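Local coordinates for terminal oxygenase component of carbazole (Janthinobacterium sp., PDB 7BUG), which catalyses, as the Rieske-type terminal oxygenase of carbazole 1,9a-dioxygenase, the angular dioxygenation of carbazole at C-9a and C-1, at residues A345-K348 with G349-N352; E353-F356 with E357-A361; V363-R366 with K367-E371. One frame throughout, in Å; residues are numbered along the deposited sequence.

Interaction 1 (A345-K348 with G349-N352); sequences ADDK and GWVN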
loop_
_atom_site.group_PDB
_atom_site.type_symbol
_atom_site.label_atom_id
_atom_site.label_comp_id
_atom_site.label_asym_id
_atom_site.label_seq_id
_atom_site.Cartn_x
_atom_site.Cartn_y
_atom_site.Cartn_z
ATOM N N ALA A 345 6.539 14.201 -2.261
ATOM C CA ALA A 345 6.514 12.709 -2.256
ATOM C C ALA A 345 6.876 12.135 -3.624
ATOM O O ALA A 345 7.479 11.051 -3.643
ATOM C CB ALA A 345 5.154 12.201 -1.837
ATOM N N ASP A 346 6.533 12.808 -4.710
ATOM C CA ASP A 346 6.771 12.340 -6.097
ATOM C C ASP A 346 8.006 13.048 -6.645
ATOM O O ASP A 346 8.234 12.964 -7.881
ATOM C CB ASP A 346 5.564 12.628 -6.994
ATOM C CG ASP A 346 5.070 14.072 -6.870
ATOM O OD1 ASP A 346 5.680 14.854 -6.094
ATOM O OD2 ASP A 346 4.056 14.414 -7.523
ATOM N N ASP A 347 8.758 13.728 -5.773
ATOM C CA ASP A 347 9.974 14.518 -6.102
ATOM C C ASP A 347 9.596 15.763 -6.898
ATOM O O ASP A 347 10.519 16.508 -7.224
ATOM C CB ASP A 347 11.030 13.690 -6.843
ATOM C CG ASP A 347 11.523 12.500 -6.040
ATOM O OD1 ASP A 347 11.837 12.709 -4.890
ATOM O OD2 ASP A 347 11.654 11.383 -6.594
ATOM N N LYS A 348 8.311 16.020 -7.159
ATOM C CA LYS A 348 7.912 17.182 -8.002
ATOM C C LYS A 348 7.990 18.490 -7.193
ATOM O O LYS A 348 8.221 19.554 -7.793
ATOM C CB LYS A 348 6.525 16.959 -8.603
ATOM C CG LYS A 348 6.470 15.860 -9.653
ATOM C CD LYS A 348 5.143 15.791 -10.389
ATOM C CE LYS A 348 4.940 14.486 -11.139
ATOM N NZ LYS A 348 3.559 14.398 -11.688
ATOM N N GLY A 349 7.830 18.468 -5.870
ATOM C CA GLY A 349 7.803 19.738 -5.103
ATOM C C GLY A 349 9.139 20.488 -5.218
ATOM O O GLY A 349 9.148 21.733 -5.137
ATOM N N TRP A 350 10.255 19.773 -5.514
ATOM C CA TRP A 350 11.578 20.401 -5.682
ATOM C C TRP A 350 11.567 21.278 -6.930
ATOM O O TRP A 350 12.325 22.272 -6.964
ATOM C CB TRP A 350 12.707 19.358 -5.752
ATOM C CG TRP A 350 12.734 18.443 -4.571
ATOM C CD1 TRP A 350 12.415 17.113 -4.592
ATOM C CD2 TRP A 350 13.146 18.749 -3.231
ATOM N NE1 TRP A 350 12.539 16.590 -3.339
ATOM C CE2 TRP A 350 13.041 17.543 -2.495
ATOM C CE3 TRP A 350 13.619 19.885 -2.578
ATOM C CZ2 TRP A 350 13.338 17.478 -1.136
ATOM C CZ3 TRP A 350 13.888 19.840 -1.226
ATOM C CH2 TRP A 350 13.749 18.637 -0.524
ATOM N N VAL A 351 10.700 20.960 -7.898
ATOM C CA VAL A 351 10.598 21.786 -9.134
ATOM C C VAL A 351 9.493 22.833 -8.958
ATOM O O VAL A 351 9.676 24.001 -9.414
ATOM C CB VAL A 351 10.368 20.897 -10.364
ATOM C CG1 VAL A 351 10.190 21.736 -11.613
ATOM C CG2 VAL A 351 11.513 19.914 -10.544
ATOM N N ASN A 352 8.414 22.469 -8.261
ATOM C CA ASN A 352 7.173 23.282 -8.282
ATOM C C ASN A 352 7.055 24.260 -7.106
ATOM O O ASN A 352 6.228 25.193 -7.219
ATOM C CB ASN A 352 5.942 22.375 -8.385
ATOM C CG ASN A 352 5.883 21.597 -9.684
ATOM O OD1 ASN A 352 5.357 20.481 -9.731
ATOM N ND2 ASN A 352 6.406 22.187 -10.741
HETATM O O HOH W 1 11.238 13.983 -2.524
#
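The indole of W350 lies against the backbone of D347, and the evidence is a carbonyl at the ring edge: D347 O is 3.3 Å from W350 CD1 and close to the ring plane. W350 holds CG beside its own backbone N (chi1 -56°), which carries the indole alongside the preceding loop, and the turn about chi2 then directs its CD1/NE1 edge to D347 O and to an ordered water. NE1 donates to that water over 3.0 Å. The water also sits 2.8 Å from D347 OD1, so it spans the indole and a carboxylate too distant to bond NE1 directly. The other oxygen of this carboxylate, D347 OD2, forms a salt bridge with K22.

The chain turns sharply just before the helix. D346 OD1 accepts from K348 N at 3.1 Å, an Asx turn, with the donor standing 61° out of the carboxylate plane. Within that turn D347 adopts a left-handed backbone conformation (phi 69°). The turn links helix 331-344 to the short helix 349-352 in the catalytic, ring-hydroxylase part of the chain.

K348 O serves the first helical turn with two bonds, from V351 N at 2.9 Å and N352 N at 3.0 Å. The two donors differ in approach: N352 N lies in the carbonyl plane, V351 N well above it. The side chain of N352 folds back over this carbonyl, and its OD1 rests 3.9 Å from K348 CB. Beyond CG the lysine runs extended and leads away from the helix; D346, K348 and N352 all pack on S383 of the second subunit. On the other flank, W350 meets the ring of Y344 and touches R172 and E176 of helix 171-179, while V351 contacts I8 and R11.

Interaction 2 (E353-F356 with E357-A361); sequences EILF and ESDEA
D359 OD2 is gripped from both sides of a subunit boundary: F356 N donates to it over 2.9 Å, and H71 NE2 of the second subunit also hydrogen-bonds to it. The bond from F356 N is nearly straight (166°) and reaches the oxygen on its anti side, somewhat out of the carboxylate plane. The aspartate is brought there by CG lying beside the backbone N of D359. L355 lines the same oxygen with carbon, its CD2 3.5 Å from D359 OD2.

A reciprocal bond runs from D359 N to F356 O at 2.9 Å, so residues 356-359 form a turn with type I backbone angles that leads into helix 360-372. Because H71 is a ligand of the [2Fe-2S] cluster, this turn meets the Rieske centre of the adjoining subunit, while the D359 side chain is also about 8 Å from that of the iron ligand H183. This is the head-to-tail trimer interface of Rieske oxygenases, where a cluster faces the mononuclear iron of its neighbour.

F356 has CG between its N and carbonyl carbon (chi1 78°), which folds the ring over the turn. D359 OD2 lies at the ring edge, in plane, 3.4 Å from F356 CD1, with ring and carboxylate planes 66° apart. S358 N sits over one face, and S358 OG, itself bonded to S182, is 3.3 Å from F356 CE1. W95 of the second subunit meets the ring edge-to-face. E357, bent at chi2, curls OE1 back to within 3.7 Å of F356 CB; its carboxylate bonds to S113 and A114 of the second subunit.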
loop_
_atom_site.group_PDB
_atom_site.type_symbol
_atom_site.label_atom_id
_atom_site.label_comp_id
_atom_site.label_asym_id
_atom_site.label_seq_id
_atom_site.Cartn_x
_atom_site.Cartn_y
_atom_site.Cartn_z
ATOM N N GLU A 353 7.871 24.181 -6.052
ATOM C CA GLU A 353 7.859 25.153 -4.940
ATOM C C GLU A 353 8.142 26.579 -5.473
ATOM O O GLU A 353 8.801 26.747 -6.531
ATOM C CB GLU A 353 8.893 24.775 -3.881
ATOM C CG GLU A 353 10.290 24.824 -4.467
ATOM C CD GLU A 353 11.422 24.360 -3.570
ATOM O OE1 GLU A 353 11.164 23.647 -2.563
ATOM O OE2 GLU A 353 12.591 24.739 -3.903
ATOM N N ILE A 354 7.539 27.556 -4.829
ATOM C CA ILE A 354 7.869 28.994 -5.094
ATOM C C ILE A 354 8.473 29.584 -3.838
ATOM O O ILE A 354 7.793 29.821 -2.850
ATOM C CB ILE A 354 6.663 29.754 -5.642
ATOM C CG1 ILE A 354 6.162 29.094 -6.926
ATOM C CG2 ILE A 354 7.061 31.224 -5.852
ATOM C CD1 ILE A 354 4.804 29.632 -7.385
ATOM N N LEU A 355 9.787 29.768 -3.878
ATOM C CA LEU A 355 10.514 30.238 -2.700
ATOM C C LEU A 355 10.425 31.778 -2.595
ATOM O O LEU A 355 10.126 32.452 -3.580
ATOM C CB LEU A 355 11.968 29.781 -2.796
ATOM C CG LEU A 355 12.204 28.269 -2.813
ATOM C CD1 LEU A 355 13.689 27.997 -2.640
ATOM C CD2 LEU A 355 11.426 27.560 -1.730
ATOM N N PHE A 356 10.631 32.298 -1.394
ATOM C CA PHE A 356 10.722 33.765 -1.183
ATOM C C PHE A 356 11.946 34.086 -0.330
ATOM O O PHE A 356 12.823 33.219 -0.163
ATOM C CB PHE A 356 9.409 34.314 -0.627
ATOM C CG PHE A 356 9.102 34.125 0.825
ATOM C CD1 PHE A 356 9.406 32.957 1.526
ATOM C CD2 PHE A 356 8.445 35.116 1.538
ATOM C CE1 PHE A 356 9.072 32.816 2.868
ATOM C CE2 PHE A 356 8.100 34.959 2.867
ATOM C CZ PHE A 356 8.424 33.821 3.553
ATOM N N GLU A 357 12.067 35.355 0.071
ATOM C CA GLU A 357 13.418 35.874 0.409
ATOM C C GLU A 357 14.048 35.099 1.564
ATOM O O GLU A 357 15.284 34.826 1.476
ATOM C CB GLU A 357 13.341 37.384 0.682
ATOM C CG GLU A 357 13.101 38.137 -0.604
ATOM C CD GLU A 357 11.633 38.362 -0.976
ATOM O OE1 GLU A 357 10.707 37.752 -0.341
ATOM O OE2 GLU A 357 11.419 39.188 -1.885
ATOM N N SER A 358 13.324 34.803 2.642
ATOM C CA SER A 358 13.924 34.121 3.817
ATOM C C SER A 358 14.377 32.700 3.439
ATOM O O SER A 358 15.214 32.148 4.184
ATOM C CB SER A 358 13.015 34.106 4.960
ATOM O OG SER A 358 11.793 33.474 4.627
ATOM N N ASP A 359 13.942 32.148 2.307
ATOM C CA ASP A 359 14.376 30.795 1.914
ATOM C C ASP A 359 15.842 30.837 1.450
ATOM O O ASP A 359 16.379 29.764 1.076
ATOM C CB ASP A 359 13.452 30.237 0.836
ATOM C CG ASP A 359 12.059 29.972 1.371
ATOM O OD1 ASP A 359 11.963 29.508 2.530
ATOM O OD2 ASP A 359 11.082 30.195 0.580
ATOM N N GLU A 360 16.475 32.026 1.395
ATOM C CA GLU A 360 17.933 32.112 1.098
ATOM C C GLU A 360 18.672 31.185 2.062
ATOM O O GLU A 360 19.628 30.521 1.629
ATOM C CB GLU A 360 18.409 33.566 1.187
ATOM C CG GLU A 360 19.879 33.751 0.936
ATOM C CD GLU A 360 20.362 33.293 -0.435
ATOM O OE1 GLU A 360 19.542 33.245 -1.375
ATOM O OE2 GLU A 360 21.583 32.985 -0.561
ATOM N N ALA A 361 18.273 31.114 3.322
ATOM C CA ALA A 361 18.916 30.227 4.326
ATOM C C ALA A 361 18.783 28.761 3.872
ATOM O O ALA A 361 19.788 28.004 3.834
ATOM C CB ALA A 361 18.294 30.382 5.669
#

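Interaction 3 (V363-R366 with K367-E371); sequences VAWR and KLASE
With chi1 at 150°, W365 swings its indole along the helix toward the next turn, while S370 keeps OG beside its backbone N (chi1 -68°), a position from which the hydroxyl reaches back to the preceding turn. The first rotation, with the turn about chi2, sets the six-membered ring over A369: CB of A369 stands 4.0 Å from the centroid of the W365 six-membered ring and 8° off its normal, a CH-pi contact over the face. L368 joins obliquely, its CD2 4.2 Å from W365 CE3.

The second rotation adds a side-chain donor to R366 O, beside the backbone one. S370 OG reaches it at 2.8 Å and S370 N at 3.0 Å, from opposite faces of the carbonyl plane. S370 OG is in turn bonded by Y18 N, so the hydroxyl links this helix to the N-terminal region; W365 NE1 bonds to Y18 OH as well.

The i to i+4 backbone bonds are regular: K367 N to V363 O is 3.0 Å, L368 N to A364 O 2.9 Å, and A369 N to W365 O 2.8 Å. R366 stretches out from CG to NE, carrying its guanidinium clear of the next turn to a salt bridge with E176.

Different faces of the helix thus have different partners. W365 packs on W171 and V175 of helix 171-179, whereas A364 and L368 rest on V227 of strand 226-229. The helix is thereby packed between helix 171-179 and the antiparallel sheet of the catalytic domain, whose sheet-and-helix build is consistent with its Bet v 1-like (helix-grip) family.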
loop_
_atom_site.group_PDB
_atom_site.type_symbol
_atom_site.label_atom_id
_atom_site.label_comp_id
_atom_site.label_asym_id
_atom_site.label_seq_id
_atom_site.Cartn_x
_atom_site.Cartn_y
_atom_site.Cartn_z
ATOM N N VAL A 363 18.214 27.579 0.742
ATOM C CA VAL A 363 18.966 27.368 -0.514
ATOM C C VAL A 363 20.463 27.294 -0.186
ATOM O O VAL A 363 21.129 26.452 -0.754
ATOM C CB VAL A 363 18.616 28.462 -1.531
ATOM C CG1 VAL A 363 19.645 28.595 -2.626
ATOM C CG2 VAL A 363 17.228 28.177 -2.106
ATOM N N ALA A 364 20.955 28.068 0.750
ATOM C CA ALA A 364 22.390 27.988 1.130
ATOM C C ALA A 364 22.673 26.600 1.705
ATOM O O ALA A 364 23.697 26.026 1.356
ATOM C CB ALA A 364 22.721 29.068 2.111
ATOM N N TRP A 365 21.788 26.085 2.568
ATOM C CA TRP A 365 21.937 24.715 3.107
ATOM C C TRP A 365 21.933 23.694 1.965
ATOM O O TRP A 365 22.756 22.759 1.977
ATOM C CB TRP A 365 20.844 24.411 4.155
ATOM C CG TRP A 365 20.466 22.963 4.207
ATOM C CD1 TRP A 365 19.302 22.430 3.763
ATOM C CD2 TRP A 365 21.227 21.856 4.730
ATOM N NE1 TRP A 365 19.293 21.089 3.906
ATOM C CE2 TRP A 365 20.451 20.707 4.505
ATOM C CE3 TRP A 365 22.478 21.728 5.350
ATOM C CZ2 TRP A 365 20.832 19.444 4.915
ATOM C CZ3 TRP A 365 22.853 20.472 5.765
ATOM C CH2 TRP A 365 22.055 19.366 5.535
ATOM N N ARG A 366 21.013 23.817 1.011
ATOM C CA ARG A 366 20.852 22.822 -0.067
ATOM C C ARG A 366 22.149 22.774 -0.884
ATOM O O ARG A 366 22.604 21.681 -1.289
ATOM C CB ARG A 366 19.650 23.097 -0.949
ATOM C CG ARG A 366 18.311 23.035 -0.222
ATOM C CD ARG A 366 17.241 23.293 -1.289
ATOM N NE ARG A 366 15.902 23.152 -0.726
ATOM C CZ ARG A 366 14.810 23.571 -1.362
ATOM N NH1 ARG A 366 14.916 24.089 -2.584
ATOM N NH2 ARG A 366 13.635 23.356 -0.797
ATOM N N LYS A 367 22.738 23.950 -1.092
ATOM C CA LYS A 367 24.015 24.049 -1.845
ATOM C C LYS A 367 25.160 23.490 -1.012
ATOM O O LYS A 367 25.995 22.757 -1.566
ATOM C CB LYS A 367 24.229 25.517 -2.193
ATOM C CG LYS A 367 23.247 26.041 -3.222
ATOM C CD LYS A 367 23.716 27.353 -3.863
ATOM C CE LYS A 367 22.942 28.571 -3.437
ATOM N NZ LYS A 367 21.990 28.988 -4.498
ATOM N N LEU A 368 25.233 23.867 0.245
ATOM C CA LEU A 368 26.304 23.353 1.143
ATOM C C LEU A 368 26.216 21.824 1.155
ATOM O O LEU A 368 27.243 21.115 1.005
ATOM C CB LEU A 368 26.108 23.915 2.544
ATOM C CG LEU A 368 27.130 23.302 3.485
ATOM C CD1 LEU A 368 28.240 24.276 3.771
ATOM C CD2 LEU A 368 26.504 22.772 4.741
ATOM N N ALA A 369 25.016 21.268 1.321
ATOM C CA ALA A 369 24.846 19.810 1.432
ATOM C C ALA A 369 25.253 19.180 0.113
ATOM O O ALA A 369 25.833 18.084 0.127
ATOM C CB ALA A 369 23.401 19.475 1.760
ATOM N N SER A 370 24.873 19.793 -1.011
ATOM C CA SER A 370 25.177 19.249 -2.356
ATOM C C SER A 370 26.693 19.191 -2.551
ATOM O O SER A 370 27.143 18.180 -3.127
ATOM C CB SER A 370 24.538 20.073 -3.418
ATOM O OG SER A 370 23.118 19.984 -3.429
ATOM N N GLU A 371 27.407 20.214 -2.083
ATOM C CA GLU A 371 28.860 20.352 -2.388
ATOM C C GLU A 371 29.689 19.506 -1.416
ATOM O O GLU A 371 30.729 18.956 -1.841
ATOM C CB GLU A 371 29.310 21.812 -2.367
ATOM C CG GLU A 371 30.797 21.937 -2.692
ATOM C CD GLU A 371 31.404 23.340 -2.709
ATOM O OE1 GLU A 371 30.693 24.315 -2.340
ATOM O OE2 GLU A 371 32.605 23.458 -3.066
#

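How the interactions relate
All three contacts are local and follow in series along the C-terminal part of the ring-hydroxylase region. Interactions 1 and 2 are partly buried and border the second subunit: 1 through packing on its C-terminal end, 2 through hydrogen bonds to the Rieske side of the neighbour. Interaction 3 is the buried one, relying on regular helical bonds and aromatic packing. R366 joins them: its NH1 makes a 2.8 Å salt bridge to E353 OE2 of interaction 2, and its NH2 packs 3.6 Å from W350 CZ3 of interaction 1. Interactions 2 and 3 share helix 360-372, and L355 of the preceding loop packs its CD1 3.6 Å from V363 CG2 on it.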